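Local structure of uncharacterized protein (Pyrobaculum aerophilum, 2ZYZ) at residues Gln25-Lys38 with Lys46-Val60. The protein is probably the structural subunit of a splicing endonuclease and may take part in binding nucleic acid. Sequence-based numbering, arbitrary orientation.
Sequences QEQVFKDLKSRGFK and KIFIAEKKERYLFYV
L32 of helix 25-34 meets F48 of the beta-hairpin 47-60, while F37 lies just past the helix end, and together they illustrate how one face of a sheet receives a helix through interlocking rings and methyls. From hairpin strands 47-51 and 55-60, F48, F58 and V60 face the helix; A50 and Y56 meet the F37-K38 segment that follows it. F37 lies between two aliphatic groups: K52 CB sits over the centre of one face, 3.7 Å from the ring centroid, and L32 CD2 lies off-centre over the other. Y56 meets the F37 ring at its edge, while F58 turns an edge toward its face in an offset T-shaped pair with planes at 85°. With F37 reduced to alanine, the space between L32 CD2 and K52 CB is likely to open and Y56 and F58 to lose their shared aromatic neighbour. L32 CD1 makes a CH-pi contact over the centre of the F58 face, 4.1 Å from its centroid, and also meets the edge of F48 at CE1, 3.6 Å away. F29 then points its CE1 edge at the centre of one F48 face, the opposite face being backed by F58 CB. With chi1 at 61°, F48 rises between its own backbone N and carbonyl carbon to reach this slot.

What positions F37 is the helix end. G36, with positive phi, is the C-prime residue of a Schellman motif, and L32 O accepts from R35 N and F37 N on opposite faces of its plane. The next residue, K38, pairs antiparallel with E51 by two backbone bonds, starting strand 38-44, the outermost on that side within this chain. Y99 of strand 97-104 also touches L32 and F58. Crossing the F37 ring at about a right angle, the extended K52 side chain ends with NZ hydrogen-bonded to R35 O at 3.0 Å, the C=O...N angle being 164°.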
ATOM      1  N   GLN C  25       1.974 -18.203  17.014  1.00 23.90           N
ATOM      2  CA  GLN C  25       1.082 -19.216  16.536  1.00 24.52           C
ATOM      3  C   GLN C  25       0.070 -19.632  17.599  1.00 24.91           C
ATOM      4  O   GLN C  25      -1.059 -19.822  17.321  1.00 24.82           O
ATOM      5  CB  GLN C  25       1.859 -20.404  16.000  1.00 24.71           C
ATOM      6  CG  GLN C  25       2.674 -20.036  14.803  1.00 25.97           C
ATOM      7  CD  GLN C  25       3.091 -21.250  13.956  1.00 28.63           C
ATOM      8  OE1 GLN C  25       2.246 -22.008  13.477  1.00 30.14           O
ATOM      9  NE2 GLN C  25       4.378 -21.440  13.793  1.00 28.15           N
ATOM     10  N   GLU C  26       0.516 -19.748  18.829  1.00 24.66           N
ATOM     11  CA  GLU C  26      -0.373 -20.107  19.902  1.00 25.09           C
ATOM     12  C   GLU C  26      -1.463 -19.089  20.098  1.00 23.62           C
ATOM     13  O   GLU C  26      -2.532 -19.437  20.439  1.00 24.40           O
ATOM     14  CB  GLU C  26       0.342 -20.428  21.199  1.00 26.12           C
ATOM     15  CG  GLU C  26      -0.445 -21.338  22.163  1.00 31.00           C
ATOM     16  CD  GLU C  26      -0.983 -22.720  21.605  1.00 36.75           C
ATOM     17  OE1 GLU C  26      -0.288 -23.476  20.904  1.00 40.03           O
ATOM     18  OE2 GLU C  26      -2.100 -23.084  21.948  1.00 39.60           O
ATOM     19  N   GLN C  27      -1.189 -17.830  19.832  1.00 22.30           N
ATOM     20  CA  GLN C  27      -2.211 -16.790  19.947  1.00 21.19           C
ATOM     21  C   GLN C  27      -3.399 -17.055  19.006  1.00 20.85           C
ATOM     22  O   GLN C  27      -4.497 -16.726  19.306  1.00 20.87           O
ATOM     23  CB  GLN C  27      -1.617 -15.428  19.667  1.00 21.18           C
ATOM     24  CG  GLN C  27      -0.766 -14.919  20.744  1.00 20.52           C
ATOM     25  CD  GLN C  27      -1.585 -14.535  21.928  1.00 22.08           C
ATOM     26  OE1 GLN C  27      -2.205 -13.481  21.934  1.00 23.62           O
ATOM     27  NE2 GLN C  27      -1.651 -15.374  22.872  1.00 23.29           N
ATOM     28  N   VAL C  28      -3.116 -17.627  17.859  1.00 20.16           N
ATOM     29  CA  VAL C  28      -4.144 -17.930  16.899  1.00 20.98           C
ATOM     30  C   VAL C  28      -5.033 -19.069  17.433  1.00 21.32           C
ATOM     31  O   VAL C  28      -6.202 -18.993  17.363  1.00 22.00           O
ATOM     32  CB  VAL C  28      -3.573 -18.322  15.560  1.00 20.91           C
ATOM     33  CG1 VAL C  28      -4.653 -18.731  14.576  1.00 22.18           C
ATOM     34  CG2 VAL C  28      -2.720 -17.225  15.009  1.00 20.10           C
ATOM     35  N   PHE C  29      -4.422 -20.092  18.007  1.00 21.67           N
ATOM     36  CA  PHE C  29      -5.175 -21.215  18.550  1.00 22.45           C
ATOM     37  C   PHE C  29      -6.074 -20.731  19.679  1.00 22.96           C
ATOM     38  O   PHE C  29      -7.204 -21.034  19.724  1.00 23.26           O
ATOM     39  CB  PHE C  29      -4.253 -22.330  19.029  1.00 22.97           C
ATOM     40  CG  PHE C  29      -3.594 -23.087  17.931  1.00 24.23           C
ATOM     41  CD1 PHE C  29      -4.298 -23.556  16.867  1.00 24.30           C
ATOM     42  CD2 PHE C  29      -2.256 -23.341  17.969  1.00 25.96           C
ATOM     43  CE1 PHE C  29      -3.693 -24.219  15.903  1.00 25.57           C
ATOM     44  CE2 PHE C  29      -1.679 -24.021  17.001  1.00 27.74           C
ATOM     45  CZ  PHE C  29      -2.390 -24.450  15.961  1.00 26.50           C
ATOM     46  N   LYS C  30      -5.528 -19.924  20.550  1.00 22.60           N
ATOM     47  CA  LYS C  30      -6.264 -19.381  21.654  1.00 24.52           C
ATOM     48  C   LYS C  30      -7.429 -18.555  21.198  1.00 24.10           C
ATOM     49  O   LYS C  30      -8.474 -18.647  21.759  1.00 23.84           O
ATOM     50  CB  LYS C  30      -5.406 -18.508  22.551  1.00 24.44           C
ATOM     51  CG  LYS C  30      -4.340 -19.176  23.283  1.00 29.25           C
ATOM     52  CD  LYS C  30      -3.853 -18.323  24.394  1.00 32.38           C
ATOM     53  CE  LYS C  30      -2.914 -19.038  25.292  1.00 36.12           C
ATOM     54  NZ  LYS C  30      -3.636 -19.805  26.284  1.00 37.64           N
ATOM     55  N   ASP C  31      -7.213 -17.730  20.184  1.00 23.34           N
ATOM     56  CA  ASP C  31      -8.264 -16.894  19.634  1.00 23.76           C
ATOM     57  C   ASP C  31      -9.373 -17.679  18.989  1.00 23.46           C
ATOM     58  O   ASP C  31     -10.481 -17.406  19.217  1.00 24.55           O
ATOM     59  CB  ASP C  31      -7.720 -15.825  18.674  1.00 23.30           C
ATOM     60  CG  ASP C  31      -8.761 -14.797  18.284  1.00 25.51           C
ATOM     61  OD1 ASP C  31      -9.092 -13.962  19.096  1.00 28.97           O
ATOM     62  OD2 ASP C  31      -9.224 -14.805  17.180  1.00 23.53           O
ATOM     63  N   LEU C  32      -9.042 -18.667  18.184  1.00 23.37           N
ATOM     64  CA  LEU C  32     -10.054 -19.476  17.553  1.00 23.20           C
ATOM     65  C   LEU C  32     -10.879 -20.261  18.578  1.00 24.61           C
ATOM     66  O   LEU C  32     -12.062 -20.406  18.435  1.00 24.63           O
ATOM     67  CB  LEU C  32      -9.433 -20.416  16.541  1.00 22.97           C
ATOM     68  CG  LEU C  32      -8.896 -19.791  15.272  1.00 20.51           C
ATOM     69  CD1 LEU C  32      -8.119 -20.783  14.483  1.00 19.44           C
ATOM     70  CD2 LEU C  32      -9.956 -19.185  14.443  1.00 19.73           C
ATOM     71  N   LYS C  33     -10.205 -20.802  19.570  1.00 26.21           N
ATOM     72  CA  LYS C  33     -10.887 -21.478  20.647  1.00 28.63           C
ATOM     73  C   LYS C  33     -11.888 -20.574  21.335  1.00 29.52           C
ATOM     74  O   LYS C  33     -13.008 -20.923  21.462  1.00 30.48           O
ATOM     75  CB  LYS C  33      -9.926 -22.176  21.600  1.00 28.06           C
ATOM     76  CG  LYS C  33      -9.466 -23.483  21.053  1.00 31.24           C
ATOM     77  CD  LYS C  33      -8.399 -24.197  21.890  1.00 34.05           C
ATOM     78  CE  LYS C  33      -7.361 -24.884  21.017  1.00 37.44           C
ATOM     79  NZ  LYS C  33      -6.047 -24.967  21.669  1.00 38.38           N
ATOM     80  N   SER C  34     -11.471 -19.388  21.723  1.00 30.93           N
ATOM     81  CA  SER C  34     -12.403 -18.372  22.164  1.00 31.75           C
ATOM     82  C   SER C  34     -13.584 -18.087  21.271  1.00 32.10           C
ATOM     83  O   SER C  34     -14.629 -17.720  21.746  1.00 32.65           O
ATOM     84  CB  SER C  34     -11.687 -17.084  22.538  1.00 32.03           C
ATOM     85  OG  SER C  34     -11.315 -16.362  21.397  1.00 34.16           O
ATOM     86  N   ARG C  35     -13.451 -18.304  19.980  1.00 31.61           N
ATOM     87  CA  ARG C  35     -14.515 -17.977  19.062  1.00 31.51           C
ATOM     88  C   ARG C  35     -15.362 -19.230  18.787  1.00 31.83           C
ATOM     89  O   ARG C  35     -16.194 -19.237  17.937  1.00 32.03           O
ATOM     90  CB  ARG C  35     -13.953 -17.373  17.754  1.00 31.80           C
ATOM     91  CG  ARG C  35     -13.416 -15.957  17.850  1.00 30.73           C
ATOM     92  CD  ARG C  35     -12.578 -15.617  16.686  1.00 31.04           C
ATOM     93  NE  ARG C  35     -11.996 -14.291  16.685  1.00 32.52           N
ATOM     94  CZ  ARG C  35     -12.560 -13.230  16.128  1.00 35.14           C
ATOM     95  NH1 ARG C  35     -13.740 -13.334  15.587  1.00 38.23           N
ATOM     96  NH2 ARG C  35     -11.972 -12.053  16.130  1.00 34.99           N
ATOM     97  N   GLY C  36     -15.100 -20.288  19.531  1.00 32.06           N
ATOM     98  CA  GLY C  36     -15.840 -21.529  19.397  1.00 32.29           C
ATOM     99  C   GLY C  36     -15.454 -22.438  18.254  1.00 32.00           C
ATOM    100  O   GLY C  36     -16.228 -23.230  17.781  1.00 32.23           O
ATOM    101  N   PHE C  37     -14.231 -22.306  17.768  1.00 30.75           N
ATOM    102  CA  PHE C  37     -13.685 -23.295  16.866  1.00 30.20           C
ATOM    103  C   PHE C  37     -13.097 -24.497  17.582  1.00 30.04           C
ATOM    104  O   PHE C  37     -12.596 -24.383  18.644  1.00 30.44           O
ATOM    105  CB  PHE C  37     -12.613 -22.699  15.958  1.00 29.12           C
ATOM    106  CG  PHE C  37     -13.138 -21.817  14.906  1.00 27.84           C
ATOM    107  CD1 PHE C  37     -13.600 -20.608  15.210  1.00 27.89           C
ATOM    108  CD2 PHE C  37     -13.141 -22.207  13.597  1.00 25.93           C
ATOM    109  CE1 PHE C  37     -14.066 -19.807  14.239  1.00 27.35           C
ATOM    110  CE2 PHE C  37     -13.607 -21.422  12.630  1.00 26.75           C
ATOM    111  CZ  PHE C  37     -14.079 -20.214  12.955  1.00 28.65           C
ATOM    112  N   LYS C  38     -13.137 -25.642  16.932  1.00 30.19           N
ATOM    113  CA  LYS C  38     -12.212 -26.667  17.300  1.00 30.00           C
ATOM    114  C   LYS C  38     -11.178 -27.018  16.315  1.00 29.77           C
ATOM    115  O   LYS C  38     -11.413 -27.041  15.148  1.00 29.86           O
ATOM    116  CB  LYS C  38     -12.861 -27.906  17.866  1.00 30.05           C
ATOM    117  CG  LYS C  38     -12.048 -28.442  19.099  1.00 31.01           C
ATOM    118  CD  LYS C  38     -10.490 -28.197  19.028  1.00 33.48           C
ATOM    119  CE  LYS C  38      -9.886 -27.598  20.234  1.00 33.88           C
ATOM    120  NZ  LYS C  38     -10.896 -26.890  21.031  1.00 34.96           N
ATOM    121  N   LYS C  46       2.196 -23.936  10.361  1.00 32.65           N
ATOM    122  CA  LYS C  46       1.413 -22.784   9.985  1.00 30.09           C
ATOM    123  C   LYS C  46       0.150 -23.067   9.210  1.00 28.11           C
ATOM    124  O   LYS C  46      -0.587 -22.169   8.910  1.00 26.02           O
ATOM    125  CB  LYS C  46       2.256 -21.756   9.289  1.00 30.12           C
ATOM    126  CG  LYS C  46       2.979 -20.963  10.272  1.00 32.30           C
ATOM    127  CD  LYS C  46       3.914 -20.029   9.662  1.00 37.03           C
ATOM    128  CE  LYS C  46       4.711 -20.614   8.506  1.00 37.14           C
ATOM    129  NZ  LYS C  46       5.559 -19.523   7.956  1.00 38.97           N
ATOM    130  N   ILE C  47      -0.081 -24.332   8.915  1.00 25.97           N
ATOM    131  CA  ILE C  47      -1.294 -24.768   8.253  1.00 23.24           C
ATOM    132  C   ILE C  47      -2.095 -25.753   9.102  1.00 22.86           C
ATOM    133  O   ILE C  47      -1.573 -26.686   9.569  1.00 21.86           O
ATOM    134  CB  ILE C  47      -0.993 -25.386   6.909  1.00 23.98           C
ATOM    135  CG1 ILE C  47      -0.181 -24.437   6.044  1.00 21.94           C
ATOM    136  CG2 ILE C  47      -2.223 -25.763   6.250  1.00 23.85           C
ATOM    137  CD1 ILE C  47       0.265 -24.979   4.826  1.00 23.58           C
ATOM    138  N   PHE C  48      -3.364 -25.477   9.291  1.00 20.27           N
ATOM    139  CA  PHE C  48      -4.206 -26.353  10.070  1.00 20.16           C
ATOM    140  C   PHE C  48      -5.652 -26.282   9.628  1.00 21.11           C
ATOM    141  O   PHE C  48      -5.994 -25.407   8.943  1.00 19.67           O
ATOM    142  CB  PHE C  48      -4.105 -26.121  11.559  1.00 20.93           C
ATOM    143  CG  PHE C  48      -4.517 -24.766  11.996  1.00 20.68           C
ATOM    144  CD1 PHE C  48      -5.787 -24.519  12.422  1.00 19.17           C
ATOM    145  CD2 PHE C  48      -3.623 -23.723  12.006  1.00 21.48           C
ATOM    146  CE1 PHE C  48      -6.139 -23.322  12.830  1.00 20.00           C
ATOM    147  CE2 PHE C  48      -4.017 -22.521  12.433  1.00 20.61           C
ATOM    148  CZ  PHE C  48      -5.296 -22.326  12.822  1.00 20.39           C
ATOM    149  N   ILE C  49      -6.449 -27.256  10.034  1.00 21.50           N
ATOM    150  CA  ILE C  49      -7.874 -27.260   9.787  1.00 20.74           C
ATOM    151  C   ILE C  49      -8.574 -27.032  11.093  1.00 20.99           C
ATOM    152  O   ILE C  49      -8.240 -27.653  12.052  1.00 20.50           O
ATOM    153  CB  ILE C  49      -8.336 -28.612   9.225  1.00 21.35           C
ATOM    154  CG1 ILE C  49      -7.588 -28.912   7.953  1.00 20.03           C
ATOM    155  CG2 ILE C  49      -9.845 -28.612   8.951  1.00 22.34           C
ATOM    156  CD1 ILE C  49      -7.751 -30.231   7.425  1.00 24.89           C
ATOM    157  N   ALA C  50      -9.569 -26.161  11.105  1.00 21.22           N
ATOM    158  CA  ALA C  50     -10.380 -25.965  12.273  1.00 21.27           C
ATOM    159  C   ALA C  50     -11.815 -25.810  11.848  1.00 23.69           C
ATOM    160  O   ALA C  50     -12.070 -25.539  10.738  1.00 22.03           O
ATOM    161  CB  ALA C  50      -9.961 -24.820  13.023  1.00 22.50           C
ATOM    162  N   GLU C  51     -12.742 -25.966  12.773  1.00 25.53           N
ATOM    163  CA  GLU C  51     -14.162 -26.084  12.452  1.00 26.77           C
ATOM    164  C   GLU C  51     -15.054 -25.287  13.387  1.00 27.53           C
ATOM    165  O   GLU C  51     -14.896 -25.354  14.558  1.00 27.60           O
ATOM    166  CB  GLU C  51     -14.598 -27.525  12.490  1.00 27.07           C
ATOM    167  CG  GLU C  51     -16.101 -27.680  12.527  1.00 27.64           C
ATOM    168  CD  GLU C  51     -16.606 -29.026  12.046  1.00 29.73           C
ATOM    169  OE1 GLU C  51     -17.778 -29.053  11.612  1.00 31.04           O
ATOM    170  OE2 GLU C  51     -15.880 -30.042  12.132  1.00 30.30           O
ATOM    171  N   LYS C  52     -15.960 -24.516  12.817  1.00 29.42           N
ATOM    172  CA  LYS C  52     -17.057 -23.962  13.549  1.00 31.93           C
ATOM    173  C   LYS C  52     -18.327 -24.360  12.841  1.00 33.65           C
ATOM    174  O   LYS C  52     -18.837 -25.389  13.067  1.00 34.29           O
ATOM    175  CB  LYS C  52     -16.984 -22.463  13.646  1.00 32.27           C
ATOM    176  CG  LYS C  52     -17.576 -21.900  14.883  1.00 32.54           C
ATOM    177  CD  LYS C  52     -17.771 -20.437  14.774  1.00 32.61           C
ATOM    178  CE  LYS C  52     -18.633 -19.894  15.830  1.00 33.50           C
ATOM    179  NZ  LYS C  52     -18.358 -18.474  16.017  1.00 35.13           N
ATOM    180  N   LYS C  53     -18.776 -23.577  11.897  1.00 35.11           N
ATOM    181  CA  LYS C  53     -19.934 -24.072  11.176  1.00 36.16           C
ATOM    182  C   LYS C  53     -19.481 -25.051  10.114  1.00 35.71           C
ATOM    183  O   LYS C  53     -19.997 -26.127  10.022  1.00 37.18           O
ATOM    184  CB  LYS C  53     -20.767 -22.954  10.595  1.00 36.79           C
ATOM    185  CG  LYS C  53     -21.521 -22.138  11.623  1.00 39.45           C
ATOM    186  CD  LYS C  53     -21.675 -20.689  11.223  1.00 41.07           C
ATOM    187  CE  LYS C  53     -21.851 -19.825  12.421  1.00 43.44           C
ATOM    188  NZ  LYS C  53     -20.568 -19.346  12.973  1.00 45.36           N
ATOM    189  N   GLU C  54     -18.497 -24.659   9.333  1.00 34.32           N
ATOM    190  CA  GLU C  54     -17.871 -25.565   8.394  1.00 32.38           C
ATOM    191  C   GLU C  54     -16.411 -25.732   8.774  1.00 29.71           C
ATOM    192  O   GLU C  54     -15.986 -25.140   9.702  1.00 28.23           O
ATOM    193  CB  GLU C  54     -18.062 -25.130   6.951  1.00 33.10           C
ATOM    194  CG  GLU C  54     -17.797 -23.704   6.621  1.00 35.71           C
ATOM    195  CD  GLU C  54     -18.073 -23.312   5.103  1.00 35.98           C
ATOM    196  OE1 GLU C  54     -18.026 -24.136   4.175  1.00 40.45           O
ATOM    197  OE2 GLU C  54     -18.308 -22.132   4.827  1.00 42.31           O
ATOM    198  N   ARG C  55     -15.689 -26.584   8.084  1.00 26.95           N
ATOM    199  CA  ARG C  55     -14.243 -26.638   8.216  1.00 25.80           C
ATOM    200  C   ARG C  55     -13.533 -25.678   7.300  1.00 23.69           C
ATOM    201  O   ARG C  55     -13.871 -25.554   6.166  1.00 23.02           O
ATOM    202  CB  ARG C  55     -13.730 -28.035   7.943  1.00 26.01           C
ATOM    203  CG  ARG C  55     -14.467 -29.075   8.711  1.00 29.61           C
ATOM    204  CD  ARG C  55     -13.759 -30.352   8.781  1.00 32.76           C
ATOM    205  NE  ARG C  55     -14.161 -31.132   9.932  1.00 34.27           N
ATOM    206  CZ  ARG C  55     -13.821 -32.411  10.076  1.00 34.57           C
ATOM    207  NH1 ARG C  55     -14.208 -33.072  11.124  1.00 32.88           N
ATOM    208  NH2 ARG C  55     -13.061 -33.000   9.178  1.00 31.18           N
ATOM    209  N   TYR C  56     -12.518 -25.026   7.838  1.00 22.90           N
ATOM    210  CA  TYR C  56     -11.690 -24.127   7.077  1.00 22.81           C
ATOM    211  C   TYR C  56     -10.224 -24.542   7.125  1.00 20.99           C
ATOM    212  O   TYR C  56      -9.803 -25.106   8.051  1.00 21.01           O
ATOM    213  CB  TYR C  56     -11.780 -22.720   7.642  1.00 24.20           C
ATOM    214  CG  TYR C  56     -13.154 -22.080   7.812  1.00 27.03           C
ATOM    215  CD1 TYR C  56     -13.858 -22.274   8.948  1.00 28.45           C
ATOM    216  CD2 TYR C  56     -13.670 -21.228   6.885  1.00 29.03           C
ATOM    217  CE1 TYR C  56     -15.020 -21.732   9.138  1.00 30.39           C
ATOM    218  CE2 TYR C  56     -14.882 -20.660   7.081  1.00 30.33           C
ATOM    219  CZ  TYR C  56     -15.543 -20.915   8.234  1.00 29.76           C
ATOM    220  OH  TYR C  56     -16.760 -20.375   8.566  1.00 31.04           O
ATOM    221  N   LEU C  57      -9.483 -24.179   6.109  1.00 19.60           N
ATOM    222  CA  LEU C  57      -8.075 -24.321   6.126  1.00 19.06           C
ATOM    223  C   LEU C  57      -7.438 -23.008   6.494  1.00 19.31           C
ATOM    224  O   LEU C  57      -7.604 -22.063   5.793  1.00 20.02           O
ATOM    225  CB  LEU C  57      -7.574 -24.797   4.781  1.00 18.79           C
ATOM    226  CG  LEU C  57      -6.099 -25.069   4.580  1.00 21.42           C
ATOM    227  CD1 LEU C  57      -5.685 -26.225   5.393  1.00 23.23           C
ATOM    228  CD2 LEU C  57      -5.831 -25.306   3.157  1.00 21.80           C
ATOM    229  N   PHE C  58      -6.736 -22.988   7.617  1.00 18.21           N
ATOM    230  CA  PHE C  58      -6.080 -21.815   8.129  1.00 17.32           C
ATOM    231  C   PHE C  58      -4.604 -21.796   7.761  1.00 17.70           C
ATOM    232  O   PHE C  58      -3.938 -22.806   7.859  1.00 18.33           O
ATOM    233  CB  PHE C  58      -6.224 -21.700   9.621  1.00 17.46           C
ATOM    234  CG  PHE C  58      -7.574 -21.312  10.065  1.00 17.70           C
ATOM    235  CD1 PHE C  58      -8.523 -22.248  10.231  1.00 17.54           C
ATOM    236  CD2 PHE C  58      -7.890 -19.999  10.329  1.00 19.22           C
ATOM    237  CE1 PHE C  58      -9.772 -21.878  10.645  1.00 18.03           C
ATOM    238  CE2 PHE C  58      -9.126 -19.645  10.723  1.00 20.96           C
ATOM    239  CZ  PHE C  58     -10.063 -20.586  10.884  1.00 19.66           C
ATOM    240  N   TYR C  59      -4.119 -20.607   7.424  1.00 17.22           N
ATOM    241  CA  TYR C  59      -2.707 -20.381   7.189  1.00 17.61           C
ATOM    242  C   TYR C  59      -2.276 -19.165   7.987  1.00 16.97           C
ATOM    243  O   TYR C  59      -2.846 -18.119   7.869  1.00 16.24           O
ATOM    244  CB  TYR C  59      -2.427 -20.212   5.701  1.00 18.74           C
ATOM    245  CG  TYR C  59      -0.995 -19.980   5.344  1.00 19.78           C
ATOM    246  CD1 TYR C  59      -0.031 -20.847   5.725  1.00 21.08           C
ATOM    247  CD2 TYR C  59      -0.620 -18.893   4.617  1.00 22.62           C
ATOM    248  CE1 TYR C  59       1.240 -20.653   5.411  1.00 22.90           C
ATOM    249  CE2 TYR C  59       0.677 -18.683   4.311  1.00 24.06           C
ATOM    250  CZ  TYR C  59       1.591 -19.576   4.715  1.00 23.33           C
ATOM    251  OH  TYR C  59       2.847 -19.364   4.418  1.00 24.39           O
ATOM    252  N   VAL C  60      -1.267 -19.316   8.821  1.00 16.15           N
ATOM    253  CA  VAL C  60      -0.889 -18.294   9.742  1.00 16.43           C
ATOM    254  C   VAL C  60       0.204 -17.443   9.105  1.00 16.94           C
ATOM    255  O   VAL C  60       1.146 -17.985   8.642  1.00 17.23           O
ATOM    256  CB  VAL C  60      -0.328 -18.887  11.063  1.00 17.06           C
ATOM    257  CG1 VAL C  60       0.230 -17.857  11.891  1.00 17.24           C
ATOM    258  CG2 VAL C  60      -1.366 -19.609  11.789  1.00 18.71           C
TER